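Local coordinates for MUTM (fpg) protein (Thermus thermophilus, PDB 1EE8) that belongs to the MutM (Fpg) family of DNA-repair proteins, which join a beta-rich N-terminal domain to a helical H2TH domain and a zinc finger, at residues Gly60-Val65 / Gly106-Asp111; Leu76-His81 / Thr92-Asp97; Asp165-Arg170 / Arg188-Ala193; Val202-Ser207 / Gly222-Arg227. All blocks are in the same frame, centred on the assembly; numbering follows the deposited sequence.

Interaction 1: residues Gly60-Val65 / Gly106-Asp111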
loop_
_atom_site.group_PDB
_atom_site.type_symbol
_atom_site.label_atom_id
_atom_site.label_comp_id
_atom_site.label_asym_id
_atom_site.label_seq_id
_atom_site.Cartn_x
_atom_site.Cartn_y
_atom_site.Cartn_z
ATOM N N GLY A 60 9.676 8.524 2.317
ATOM C CA GLY A 60 9.159 7.476 3.175
ATOM C C GLY A 60 9.609 6.080 2.788
ATOM O O GLY A 60 9.063 5.088 3.276
ATOM N N GLY A 61 10.593 6.001 1.898
ATOM C CA GLY A 61 11.128 4.714 1.484
ATOM C C GLY A 61 10.272 3.884 0.549
ATOM O O GLY A 61 10.214 2.664 0.675
ATOM N N VAL A 62 9.613 4.543 -0.396
ATOM C CA VAL A 62 8.764 3.860 -1.361
ATOM C C VAL A 62 9.199 4.197 -2.786
ATOM O O VAL A 62 9.773 5.259 -3.034
ATOM C CB VAL A 62 7.282 4.288 -1.189
ATOM C CG1 VAL A 62 6.480 3.904 -2.419
ATOM C CG2 VAL A 62 6.684 3.629 0.062
ATOM N N GLU A 63 8.938 3.285 -3.715
ATOM C CA GLU A 63 9.256 3.524 -5.115
ATOM C C GLU A 63 8.086 3.107 -5.994
ATOM O O GLU A 63 7.448 2.080 -5.759
ATOM C CB GLU A 63 10.505 2.742 -5.555
ATOM C CG GLU A 63 11.784 3.119 -4.826
ATOM C CD GLU A 63 13.007 2.376 -5.346
ATOM O OE1 GLU A 63 13.020 1.123 -5.318
ATOM O OE2 GLU A 63 13.964 3.049 -5.780
ATOM N N LEU A 64 7.787 3.924 -6.994
ATOM C CA LEU A 64 6.738 3.582 -7.931
ATOM C C LEU A 64 7.526 3.238 -9.184
ATOM O O LEU A 64 8.097 4.111 -9.837
ATOM C CB LEU A 64 5.804 4.763 -8.182
ATOM C CG LEU A 64 4.610 4.471 -9.099
ATOM C CD1 LEU A 64 3.782 3.319 -8.541
ATOM C CD2 LEU A 64 3.755 5.722 -9.222
ATOM N N VAL A 65 7.587 1.951 -9.492
ATOM C CA VAL A 65 8.325 1.506 -10.654
ATOM C C VAL A 65 7.395 1.436 -11.846
ATOM O O VAL A 65 6.273 0.935 -11.740
ATOM C CB VAL A 65 8.973 0.123 -10.402
ATOM C CG1 VAL A 65 9.688 -0.368 -11.664
ATOM C CG2 VAL A 65 9.952 0.228 -9.245
ATOM N N GLY A 106 4.133 -0.623 -7.048
ATOM C CA GLY A 106 4.337 0.158 -5.845
ATOM C C GLY A 106 5.148 -0.775 -4.967
ATOM O O GLY A 106 4.722 -1.899 -4.701
ATOM N N VAL A 107 6.319 -0.339 -4.529
ATOM C CA VAL A 107 7.152 -1.206 -3.701
ATOM C C VAL A 107 7.954 -0.445 -2.656
ATOM O O VAL A 107 8.239 0.734 -2.825
ATOM C CB VAL A 107 8.173 -1.983 -4.560
ATOM C CG1 VAL A 107 7.456 -2.892 -5.562
ATOM C CG2 VAL A 107 9.081 -1.001 -5.274
ATOM N N ARG A 108 8.302 -1.125 -1.568
ATOM C CA ARG A 108 9.139 -0.505 -0.553
ATOM C C ARG A 108 10.443 -0.345 -1.329
ATOM O O ARG A 108 10.750 -1.175 -2.182
ATOM C CB ARG A 108 9.344 -1.450 0.629
ATOM C CG ARG A 108 8.086 -1.704 1.442
ATOM C CD ARG A 108 8.185 -1.058 2.822
ATOM N NE ARG A 108 8.402 0.388 2.759
ATOM C CZ ARG A 108 8.598 1.160 3.826
ATOM N NH1 ARG A 108 8.606 0.626 5.043
ATOM N NH2 ARG A 108 8.787 2.466 3.679
ATOM N N ARG A 109 11.195 0.709 -1.051
ATOM C CA ARG A 109 12.445 0.965 -1.765
ATOM C C ARG A 109 13.388 -0.241 -1.780
ATOM O O ARG A 109 13.765 -0.763 -0.728
ATOM C CB ARG A 109 13.152 2.167 -1.145
ATOM C CG ARG A 109 14.404 2.624 -1.871
ATOM C CD ARG A 109 15.002 3.842 -1.175
ATOM N NE ARG A 109 16.041 4.488 -1.975
ATOM C CZ ARG A 109 15.818 5.148 -3.111
ATOM N NH1 ARG A 109 14.585 5.261 -3.592
ATOM N NH2 ARG A 109 16.834 5.691 -3.774
ATOM N N GLY A 110 13.757 -0.674 -2.984
ATOM C CA GLY A 110 14.660 -1.802 -3.130
ATOM C C GLY A 110 14.011 -3.171 -3.255
ATOM O O GLY A 110 14.629 -4.098 -3.788
ATOM N N ASP A 111 12.775 -3.309 -2.778
ATOM C CA ASP A 111 12.081 -4.598 -2.832
ATOM C C ASP A 111 11.614 -4.927 -4.243
ATOM O O ASP A 111 10.477 -4.643 -4.624
ATOM C CB ASP A 111 10.893 -4.606 -1.864
ATOM C CG ASP A 111 10.095 -5.902 -1.922
ATOM O OD1 ASP A 111 10.690 -6.964 -2.209
ATOM O OD2 ASP A 111 8.871 -5.861 -1.666
HETATM O O HOH W 1 12.419 5.916 -2.081
#
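Glu63 and Val107 form an antiparallel hydrogen-bonded pair: Glu63 N gives to Val107 O at 2.8 Å, Val107 N to Glu63 O at 2.9 Å. Their side chains share one face of the sheet, with Val107 CG2 4.0 Å from Glu63 CB. From CG the glutamate runs extended (chi2 -177°) and crosses Arg109. OE1 of Glu63 accepts from Gly110 N at 3.0 Å, met from above the carboxylate plane, and is also held by Tyr112 OH. OE2 of Glu63 lies 3.2 Å from Arg109 NH1 in a salt bridge; the two flat groups are turned 64° apart and OE2 stands well out of the guanidinium plane, so charge alone joins them. A water hangs weakly from Arg109 NH1 and gives to Val62 O. Two residues before Glu63, Gly61 O takes Arg109 N at 2.8 Å and, weakly, Arg108 NH2. Arg108 bends back at chi2 and chi3, but its firmer partner is Glu40 of the second subunit, which its NH1 meets in a salt bridge. The type II turn from Arg108 to Asp111, closed by Asp111 N to Arg108 O at 3.0 Å, brings Gly110 N to the carboxylate. Strand 53-58 flanks strand 62-67 on its other side, where Leu64 pairs with Phe56. Neighbouring antiparallel strands of the N-terminal beta domain meet here, one leaving the sheet through a type II turn.

Interaction 2: residues Leu76-His81 / Thr92-Asp97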
loop_
_atom_site.group_PDB
_atom_site.type_symbol
_atom_site.label_atom_id
_atom_site.label_comp_id
_atom_site.label_asym_id
_atom_site.label_seq_id
_atom_site.Cartn_x
_atom_site.Cartn_y
_atom_site.Cartn_z
ATOM N N LEU A 76 1.548 14.674 -20.810
ATOM C CA LEU A 76 1.098 15.813 -20.015
ATOM C C LEU A 76 -0.394 16.117 -20.224
ATOM O O LEU A 76 -0.995 16.900 -19.477
ATOM C CB LEU A 76 1.963 17.036 -20.331
ATOM C CG LEU A 76 3.447 16.784 -20.018
ATOM C CD1 LEU A 76 4.246 18.066 -20.212
ATOM C CD2 LEU A 76 3.594 16.285 -18.586
ATOM N N GLU A 77 -0.982 15.486 -21.237
ATOM C CA GLU A 77 -2.409 15.628 -21.542
ATOM C C GLU A 77 -2.996 14.228 -21.690
ATOM O O GLU A 77 -2.330 13.331 -22.190
ATOM C CB GLU A 77 -2.630 16.395 -22.847
ATOM C CG GLU A 77 -3.239 17.759 -22.640
ATOM C CD GLU A 77 -2.229 18.867 -22.787
ATOM O OE1 GLU A 77 -1.129 18.746 -22.196
ATOM O OE2 GLU A 77 -2.537 19.864 -23.488
ATOM N N PRO A 78 -4.249 14.028 -21.266
ATOM C CA PRO A 78 -4.855 12.698 -21.382
ATOM C C PRO A 78 -5.073 12.263 -22.834
ATOM O O PRO A 78 -5.243 13.094 -23.727
ATOM C CB PRO A 78 -6.152 12.840 -20.587
ATOM C CG PRO A 78 -6.505 14.285 -20.776
ATOM C CD PRO A 78 -5.189 15.002 -20.680
ATOM N N THR A 79 -5.049 10.954 -23.060
ATOM C CA THR A 79 -5.227 10.396 -24.392
ATOM C C THR A 79 -6.366 9.379 -24.364
ATOM O O THR A 79 -6.799 8.948 -23.300
ATOM C CB THR A 79 -3.961 9.650 -24.871
ATOM O OG1 THR A 79 -3.811 8.442 -24.113
ATOM C CG2 THR A 79 -2.726 10.509 -24.690
ATOM N N PRO A 80 -6.863 8.979 -25.542
ATOM C CA PRO A 80 -7.953 7.998 -25.544
ATOM C C PRO A 80 -7.547 6.678 -24.891
ATOM O O PRO A 80 -8.398 5.907 -24.451
ATOM C CB PRO A 80 -8.267 7.835 -27.031
ATOM C CG PRO A 80 -8.000 9.200 -27.574
ATOM C CD PRO A 80 -6.689 9.578 -26.877
ATOM N N HIS A 81 -6.244 6.416 -24.834
ATOM C CA HIS A 81 -5.756 5.178 -24.233
ATOM C C HIS A 81 -5.012 5.355 -22.916
ATOM O O HIS A 81 -4.107 4.585 -22.590
ATOM C CB HIS A 81 -4.881 4.410 -25.229
ATOM C CG HIS A 81 -5.638 3.908 -26.416
ATOM N ND1 HIS A 81 -5.643 4.564 -27.628
ATOM C CD2 HIS A 81 -6.469 2.847 -26.559
ATOM C CE1 HIS A 81 -6.444 3.931 -28.466
ATOM N NE2 HIS A 81 -6.959 2.886 -27.842
ATOM N N THR A 92 -0.884 16.829 -13.429
ATOM C CA THR A 92 -1.168 15.406 -13.569
ATOM C C THR A 92 -0.408 14.780 -14.735
ATOM O O THR A 92 -0.271 15.391 -15.798
ATOM C CB THR A 92 -2.686 15.197 -13.764
ATOM O OG1 THR A 92 -3.364 15.577 -12.564
ATOM C CG2 THR A 92 -3.020 13.734 -14.074
ATOM N N LEU A 93 0.097 13.568 -14.522
ATOM C CA LEU A 93 0.813 12.830 -15.555
ATOM C C LEU A 93 -0.102 11.682 -15.975
ATOM O O LEU A 93 -0.650 10.985 -15.120
ATOM C CB LEU A 93 2.120 12.244 -15.003
ATOM C CG LEU A 93 3.101 13.196 -14.320
ATOM C CD1 LEU A 93 4.349 12.429 -13.914
ATOM C CD2 LEU A 93 3.463 14.331 -15.279
ATOM N N TYR A 94 -0.265 11.474 -17.276
ATOM C CA TYR A 94 -1.137 10.398 -17.747
ATOM C C TYR A 94 -0.344 9.264 -18.377
ATOM O O TYR A 94 0.530 9.502 -19.208
ATOM C CB TYR A 94 -2.146 10.931 -18.766
ATOM C CG TYR A 94 -2.933 12.115 -18.258
ATOM C CD1 TYR A 94 -2.490 13.417 -18.485
ATOM C CD2 TYR A 94 -4.108 11.934 -17.526
ATOM C CE1 TYR A 94 -3.201 14.519 -17.996
ATOM C CE2 TYR A 94 -4.824 13.026 -17.028
ATOM C CZ TYR A 94 -4.361 14.315 -17.271
ATOM O OH TYR A 94 -5.064 15.395 -16.788
ATOM N N PHE A 95 -0.656 8.035 -17.968
ATOM C CA PHE A 95 0.018 6.859 -18.490
ATOM C C PHE A 95 -0.758 6.347 -19.708
ATOM O O PHE A 95 -1.777 5.673 -19.589
ATOM C CB PHE A 95 0.116 5.784 -17.398
ATOM C CG PHE A 95 0.919 4.573 -17.801
ATOM C CD1 PHE A 95 0.296 3.345 -17.998
ATOM C CD2 PHE A 95 2.292 4.664 -17.991
ATOM C CE1 PHE A 95 1.029 2.215 -18.381
ATOM C CE2 PHE A 95 3.039 3.543 -18.378
ATOM C CZ PHE A 95 2.404 2.314 -18.574
ATOM N N HIS A 96 -0.261 6.727 -20.874
ATOM C CA HIS A 96 -0.825 6.369 -22.164
ATOM C C HIS A 96 -0.285 4.988 -22.521
ATOM O O HIS A 96 0.926 4.773 -22.484
ATOM C CB HIS A 96 -0.354 7.394 -23.198
ATOM C CG HIS A 96 -0.657 7.020 -24.614
ATOM N ND1 HIS A 96 -1.941 6.974 -25.116
ATOM C CD2 HIS A 96 0.160 6.673 -25.637
ATOM C CE1 HIS A 96 -1.902 6.618 -26.386
ATOM N NE2 HIS A 96 -0.639 6.428 -26.727
ATOM N N ASP A 97 -1.162 4.044 -22.846
ATOM C CA ASP A 97 -0.679 2.714 -23.197
ATOM C C ASP A 97 -1.667 1.925 -24.049
ATOM O O ASP A 97 -2.437 1.110 -23.540
ATOM C CB ASP A 97 -0.341 1.917 -21.931
ATOM C CG ASP A 97 0.402 0.617 -22.234
ATOM O OD1 ASP A 97 0.546 -0.217 -21.317
ATOM O OD2 ASP A 97 0.850 0.436 -23.387
HETATM O O HOH W 2 0.058 17.830 -17.115
#
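Thr79 and His96 are turned to meet: OG1 of the threonine sits between its backbone N and carbonyl carbon (chi1 70°), and His96 holds CG anti to its own backbone N (chi1 170°). The two side chains cross at about a right angle. OG1 of Thr79 arrives at the edge of the imidazole, near its plane, and shares a short hydrogen bond of 2.6 Å with ND1 of His96; either could be the donor. In the beta-rich N-terminal domain of the Fpg fold, this belongs to a crossover: the loop 76-81 leaves strand 73-75 and passes over strand 92-96 on its way to strand 82-88, the strand beyond.

Further up the loop, Pro78 lies against Tyr94, both pointing the same way. Its CD stands 3.8 Å from the centroid of the Tyr94 ring, 27° off the normal, a CH-pi contact, while CB of Pro78 lies 3.8 Å from Tyr94 CD2. Thr92 CG2 packs on the opposite face of that ring, offset toward the rim, so the phenol is clasped between its own strand and the loop. Leu76 and Leu93 run side by side, their CD2 atoms 3.8 Å apart, and turn to Leu16 and Leu13 of helix 3-17, respectively. A water donates to both Leu76 O and Thr92 O, joining the backbones where they do not bond directly.

At the other end His81 CB rests against the His96 ring, and Asp97 N gives to His81 O at 3.0 Å, the donor lying above the carbonyl plane.

Interaction 3: residues Asp165-Arg170 / Arg188-Ala193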
loop_
_atom_site.group_PDB
_atom_site.type_symbol
_atom_site.label_atom_id
_atom_site.label_comp_id
_atom_site.label_asym_id
_atom_site.label_seq_id
_atom_site.Cartn_x
_atom_site.Cartn_y
_atom_site.Cartn_z
ATOM N N ASP A 165 20.083 -3.061 -33.365
ATOM C CA ASP A 165 20.216 -3.016 -34.821
ATOM C C ASP A 165 21.130 -1.855 -35.256
ATOM O O ASP A 165 22.052 -2.044 -36.051
ATOM C CB ASP A 165 18.839 -2.846 -35.488
ATOM C CG ASP A 165 18.005 -4.126 -35.475
ATOM O OD1 ASP A 165 18.407 -5.107 -34.816
ATOM O OD2 ASP A 165 16.938 -4.145 -36.128
ATOM N N GLU A 166 20.886 -0.659 -34.726
ATOM C CA GLU A 166 21.694 0.494 -35.106
ATOM C C GLU A 166 23.154 0.386 -34.660
ATOM O O GLU A 166 24.056 0.800 -35.377
ATOM C CB GLU A 166 21.072 1.788 -34.565
ATOM C CG GLU A 166 19.759 2.180 -35.243
ATOM C CD GLU A 166 19.918 2.444 -36.735
ATOM O OE1 GLU A 166 19.235 1.767 -37.530
ATOM O OE2 GLU A 166 20.722 3.329 -37.113
ATOM N N ALA A 167 23.390 -0.175 -33.484
ATOM C CA ALA A 167 24.758 -0.304 -32.995
ATOM C C ALA A 167 25.526 -1.296 -33.861
ATOM O O ALA A 167 26.687 -1.068 -34.220
ATOM C CB ALA A 167 24.761 -0.764 -31.528
ATOM N N LEU A 168 24.870 -2.400 -34.191
ATOM C CA LEU A 168 25.473 -3.435 -35.011
ATOM C C LEU A 168 25.840 -2.912 -36.394
ATOM O O LEU A 168 26.874 -3.282 -36.955
ATOM C CB LEU A 168 24.521 -4.631 -35.116
ATOM C CG LEU A 168 24.409 -5.425 -33.808
ATOM C CD1 LEU A 168 23.218 -6.376 -33.851
ATOM C CD2 LEU A 168 25.724 -6.196 -33.589
ATOM N N PHE A 169 25.000 -2.051 -36.948
ATOM C CA PHE A 169 25.297 -1.486 -38.258
ATOM C C PHE A 169 26.465 -0.526 -38.143
ATOM O O PHE A 169 27.377 -0.527 -38.969
ATOM C CB PHE A 169 24.124 -0.696 -38.830
ATOM C CG PHE A 169 24.478 0.042 -40.091
ATOM C CD1 PHE A 169 24.568 -0.635 -41.300
ATOM C CD2 PHE A 169 24.808 1.391 -40.052
ATOM C CE1 PHE A 169 24.984 0.022 -42.454
ATOM C CE2 PHE A 169 25.226 2.057 -41.200
ATOM C CZ PHE A 169 25.313 1.371 -42.401
ATOM N N ARG A 170 26.428 0.318 -37.123
ATOM C CA ARG A 170 27.497 1.278 -36.970
ATOM C C ARG A 170 28.835 0.559 -36.832
ATOM O O ARG A 170 29.840 1.011 -37.370
ATOM C CB ARG A 170 27.241 2.190 -35.772
ATOM C CG ARG A 170 28.231 3.331 -35.723
ATOM C CD ARG A 170 27.821 4.429 -34.777
ATOM N NE ARG A 170 26.576 5.079 -35.180
ATOM C CZ ARG A 170 26.130 6.205 -34.636
ATOM N NH1 ARG A 170 24.988 6.742 -35.043
ATOM N NH2 ARG A 170 26.841 6.799 -33.686
ATOM N N ARG A 188 35.429 -4.517 -29.593
ATOM C CA ARG A 188 35.677 -3.121 -29.241
ATOM C C ARG A 188 34.852 -2.171 -30.122
ATOM O O ARG A 188 34.426 -1.110 -29.667
ATOM C CB ARG A 188 37.171 -2.778 -29.354
ATOM C CG ARG A 188 38.012 -3.231 -28.156
ATOM C CD ARG A 188 39.209 -2.303 -27.917
ATOM N NE ARG A 188 39.970 -2.656 -26.712
ATOM C CZ ARG A 188 40.758 -3.724 -26.603
ATOM N NH1 ARG A 188 40.901 -4.553 -27.627
ATOM N NH2 ARG A 188 41.397 -3.969 -25.467
ATOM N N ARG A 189 34.636 -2.543 -31.383
ATOM C CA ARG A 189 33.842 -1.700 -32.278
ATOM C C ARG A 189 32.387 -1.679 -31.816
ATOM O O ARG A 189 31.750 -0.627 -31.778
ATOM C CB ARG A 189 33.895 -2.214 -33.716
ATOM C CG ARG A 189 35.201 -1.965 -34.432
ATOM C CD ARG A 189 34.947 -1.630 -35.895
ATOM N NE ARG A 189 34.236 -2.690 -36.604
ATOM C CZ ARG A 189 34.791 -3.825 -37.010
ATOM N NH1 ARG A 189 34.059 -4.728 -37.651
ATOM N NH2 ARG A 189 36.081 -4.054 -36.785
ATOM N N LEU A 190 31.870 -2.853 -31.469
ATOM C CA LEU A 190 30.496 -2.974 -31.007
ATOM C C LEU A 190 30.314 -2.225 -29.685
ATOM O O LEU A 190 29.273 -1.604 -29.444
ATOM C CB LEU A 190 30.133 -4.452 -30.843
ATOM C CG LEU A 190 28.683 -4.764 -30.458
ATOM C CD1 LEU A 190 27.734 -4.013 -31.380
ATOM C CD2 LEU A 190 28.445 -6.260 -30.544
ATOM N N TYR A 191 31.338 -2.277 -28.838
ATOM C CA TYR A 191 31.316 -1.601 -27.542
ATOM C C TYR A 191 31.190 -0.101 -27.738
ATOM O O TYR A 191 30.364 0.554 -27.111
ATOM C CB TYR A 191 32.606 -1.904 -26.768
ATOM C CG TYR A 191 32.760 -1.148 -25.461
ATOM C CD1 TYR A 191 32.085 -1.555 -24.307
ATOM C CD2 TYR A 191 33.576 -0.021 -25.380
ATOM C CE1 TYR A 191 32.220 -0.858 -23.106
ATOM C CE2 TYR A 191 33.720 0.682 -24.189
ATOM C CZ TYR A 191 33.040 0.258 -23.054
ATOM O OH TYR A 191 33.191 0.944 -21.868
ATOM N N ARG A 192 32.018 0.438 -28.624
ATOM C CA ARG A 192 32.031 1.865 -28.907
ATOM C C ARG A 192 30.770 2.323 -29.648
ATOM O O ARG A 192 30.176 3.359 -29.319
ATOM C CB ARG A 192 33.281 2.190 -29.730
ATOM C CG ARG A 192 33.472 3.651 -30.067
ATOM C CD ARG A 192 34.786 3.842 -30.825
ATOM N NE ARG A 192 34.848 5.132 -31.507
ATOM C CZ ARG A 192 35.854 5.512 -32.286
ATOM N NH1 ARG A 192 36.885 4.697 -32.480
ATOM N NH2 ARG A 192 35.831 6.703 -32.872
ATOM N N ALA A 193 30.366 1.552 -30.651
ATOM C CA ALA A 193 29.178 1.892 -31.432
ATOM C C ALA A 193 27.929 1.930 -30.548
ATOM O O ALA A 193 27.109 2.844 -30.638
ATOM C CB ALA A 193 28.990 0.880 -32.552
#
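Leu168 and Leu190 make the close apolar contact between these helices. CD2 of Leu168 meets CD1 of Leu190 at 3.7 Å, the two side chains crossing obliquely. Leu190 reaches it with CG anti to the backbone N (chi1 -176°). Next along, Ala193 lets the backbones approach: its CB sits 3.4 Å from Ala167 O, and the CA atoms of Ala167 and Ala193 are 5.2 Å apart. The axes of the short segments pass 8.3 Å from each other at 130°, a steep crossing between opposed directions, and the touching residues are few.

Both helices, 161-170 and 184-203, belong to the helical part of the protein that bears the H2TH (helix-two-turn-helix) name. Helix 146-152 closes over the leucine end: Leu146 touches both Leu168 and Leu190.

The looser side is at Arg170, which is partly exposed. Only the root of that chain joins in, its CB lying 3.9 Å and its CG 4.1 Å from Ala193 CB, while the guanidinium goes on to a salt bridge between NH2 and Glu200 OE2, about two turns further along helix 184-203.

Interaction 4: residues Val202-Ser207 / Gly222-Arg227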
loop_
_atom_site.group_PDB
_atom_site.type_symbol
_atom_site.label_atom_id
_atom_site.label_comp_id
_atom_site.label_asym_id
_atom_site.label_seq_id
_atom_site.Cartn_x
_atom_site.Cartn_y
_atom_site.Cartn_z
ATOM N N VAL A 202 19.940 9.690 -26.992
ATOM C CA VAL A 202 19.532 10.477 -25.834
ATOM C C VAL A 202 19.561 11.961 -26.195
ATOM O O VAL A 202 18.623 12.704 -25.897
ATOM C CB VAL A 202 20.468 10.227 -24.634
ATOM C CG1 VAL A 202 20.176 11.228 -23.522
ATOM C CG2 VAL A 202 20.284 8.804 -24.125
ATOM N N GLU A 203 20.637 12.386 -26.848
ATOM C CA GLU A 203 20.783 13.782 -27.253
ATOM C C GLU A 203 19.592 14.251 -28.095
ATOM O O GLU A 203 19.083 15.356 -27.899
ATOM C CB GLU A 203 22.076 13.961 -28.054
ATOM C CG GLU A 203 22.445 15.404 -28.361
ATOM C CD GLU A 203 23.603 15.511 -29.346
ATOM O OE1 GLU A 203 24.640 14.849 -29.127
ATOM O OE2 GLU A 203 23.478 16.259 -30.344
ATOM N N LEU A 204 19.149 13.404 -29.024
ATOM C CA LEU A 204 18.029 13.733 -29.905
ATOM C C LEU A 204 16.649 13.394 -29.345
ATOM O O LEU A 204 15.649 13.465 -30.061
ATOM C CB LEU A 204 18.215 13.053 -31.270
ATOM C CG LEU A 204 19.139 13.762 -32.269
ATOM C CD1 LEU A 204 20.517 13.968 -31.664
ATOM C CD2 LEU A 204 19.231 12.946 -33.541
ATOM N N GLY A 205 16.594 13.019 -28.071
ATOM C CA GLY A 205 15.316 12.715 -27.445
ATOM C C GLY A 205 14.599 11.427 -27.815
ATOM O O GLY A 205 13.365 11.382 -27.807
ATOM N N GLY A 206 15.350 10.375 -28.128
ATOM C CA GLY A 206 14.719 9.114 -28.476
ATOM C C GLY A 206 14.251 9.024 -29.919
ATOM O O GLY A 206 14.369 9.984 -30.689
ATOM N N SER A 207 13.699 7.868 -30.281
ATOM C CA SER A 207 13.237 7.625 -31.645
ATOM C C SER A 207 11.731 7.475 -31.814
ATOM O O SER A 207 11.093 6.638 -31.166
ATOM C CB SER A 207 13.907 6.367 -32.209
ATOM O OG SER A 207 15.313 6.518 -32.281
ATOM N N GLY A 222 10.448 12.361 -30.976
ATOM C CA GLY A 222 11.886 12.331 -30.780
ATOM C C GLY A 222 12.525 12.733 -32.098
ATOM O O GLY A 222 11.813 13.053 -33.051
ATOM N N GLY A 223 13.850 12.709 -32.177
ATOM C CA GLY A 223 14.491 13.098 -33.419
ATOM C C GLY A 223 15.675 12.250 -33.847
ATOM O O GLY A 223 16.457 12.676 -34.700
ATOM N N PHE A 224 15.815 11.057 -33.275
ATOM C CA PHE A 224 16.939 10.191 -33.635
ATOM C C PHE A 224 16.621 9.333 -34.844
ATOM O O PHE A 224 17.531 8.823 -35.501
ATOM C CB PHE A 224 17.332 9.284 -32.463
ATOM C CG PHE A 224 18.579 8.476 -32.716
ATOM C CD1 PHE A 224 18.498 7.129 -33.058
ATOM C CD2 PHE A 224 19.833 9.071 -32.634
ATOM C CE1 PHE A 224 19.652 6.385 -33.317
ATOM C CE2 PHE A 224 20.992 8.342 -32.889
ATOM C CZ PHE A 224 20.902 6.994 -33.232
ATOM N N GLN A 225 15.336 9.175 -35.142
ATOM C CA GLN A 225 14.925 8.362 -36.280
ATOM C C GLN A 225 15.532 8.858 -37.591
ATOM O O GLN A 225 15.599 8.110 -38.568
ATOM C CB GLN A 225 13.392 8.307 -36.389
ATOM C CG GLN A 225 12.692 9.643 -36.639
ATOM C CD GLN A 225 12.436 10.429 -35.361
ATOM O OE1 GLN A 225 12.887 10.051 -34.284
ATOM N NE2 GLN A 225 11.706 11.538 -35.483
ATOM N N THR A 226 15.979 10.114 -37.611
ATOM C CA THR A 226 16.592 10.689 -38.806
ATOM C C THR A 226 18.015 10.164 -38.955
ATOM O O THR A 226 18.602 10.226 -40.038
ATOM C CB THR A 226 16.632 12.237 -38.746
ATOM O OG1 THR A 226 17.489 12.660 -37.679
ATOM C CG2 THR A 226 15.228 12.798 -38.512
ATOM N N ARG A 227 18.562 9.640 -37.862
ATOM C CA ARG A 227 19.912 9.087 -37.860
ATOM C C ARG A 227 19.879 7.573 -38.084
ATOM O O ARG A 227 20.929 6.937 -38.194
ATOM C CB ARG A 227 20.610 9.371 -36.523
ATOM C CG ARG A 227 20.766 10.846 -36.152
ATOM C CD ARG A 227 21.766 11.560 -37.044
ATOM N NE ARG A 227 22.254 12.798 -36.440
ATOM C CZ ARG A 227 23.020 12.850 -35.351
ATOM N NH1 ARG A 227 23.391 11.733 -34.740
ATOM N NH2 ARG A 227 23.413 14.022 -34.865
#
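Leu204 lays its side chain along the backbone of Gly223 and Phe224. CB starts 3.7 Å from both Gly223 C and Phe224 N. CG, anti to the carbonyl carbon (chi1 -82°), lies 3.8 Å from Gly223 O. The tip, CD2, is wedged tightly: 3.0 Å from Gly223 O, 3.6 Å from Phe224 CA, and 4.0 Å from Phe224 CD2. The same methyl also stands 4.1 Å above the centre of the Arg227 guanidinium, whose charge is taken by Glu200 through NH1.

The backbones lock beside this. Gly223 N gives to Leu204 O at 2.9 Å, and Phe224 N to Gly206 O. Gly222 CA presses against the carbonyl oxygens of Gly205 and Gly206, a site where a CB would clash. Gln225 folds back to hold Gly222 O with NE2, while Ser207 OG touches the edge of the Phe224 ring, 3.3 Å from CD1; that hydroxyl is hydrogen-bonded to Tyr163 and His228.

What the loop 222-227 seizes is the end of helix 184-203. Gly205, at positive phi, is the C' residue there, with Gly206 N bonded to Ala201 O and Gly205 N to Val202 O: a Schellman motif.

In the fold
From the N terminus, interaction 1 opens first at strand 62-67 and closes at strand 103-108. Interaction 2 lies within the stretch it spans, tying the loop 76-81 to strand 92-96; both contacts reach the same large sheet of the N-terminal domain, their centres about 23 Å apart. Interactions 3 and 4 follow in series, with no crossing. Interaction 3 closes a short loop between helices 161-170 and 184-203 on the far side of the chain's centre from interactions 1 and 2. Interaction 4 starts at the end of helix 184-203, which thus carries both, and pins the loop leading on toward the zinc finger. Interactions 3 and 4 touch, Glu166 packing against Arg227.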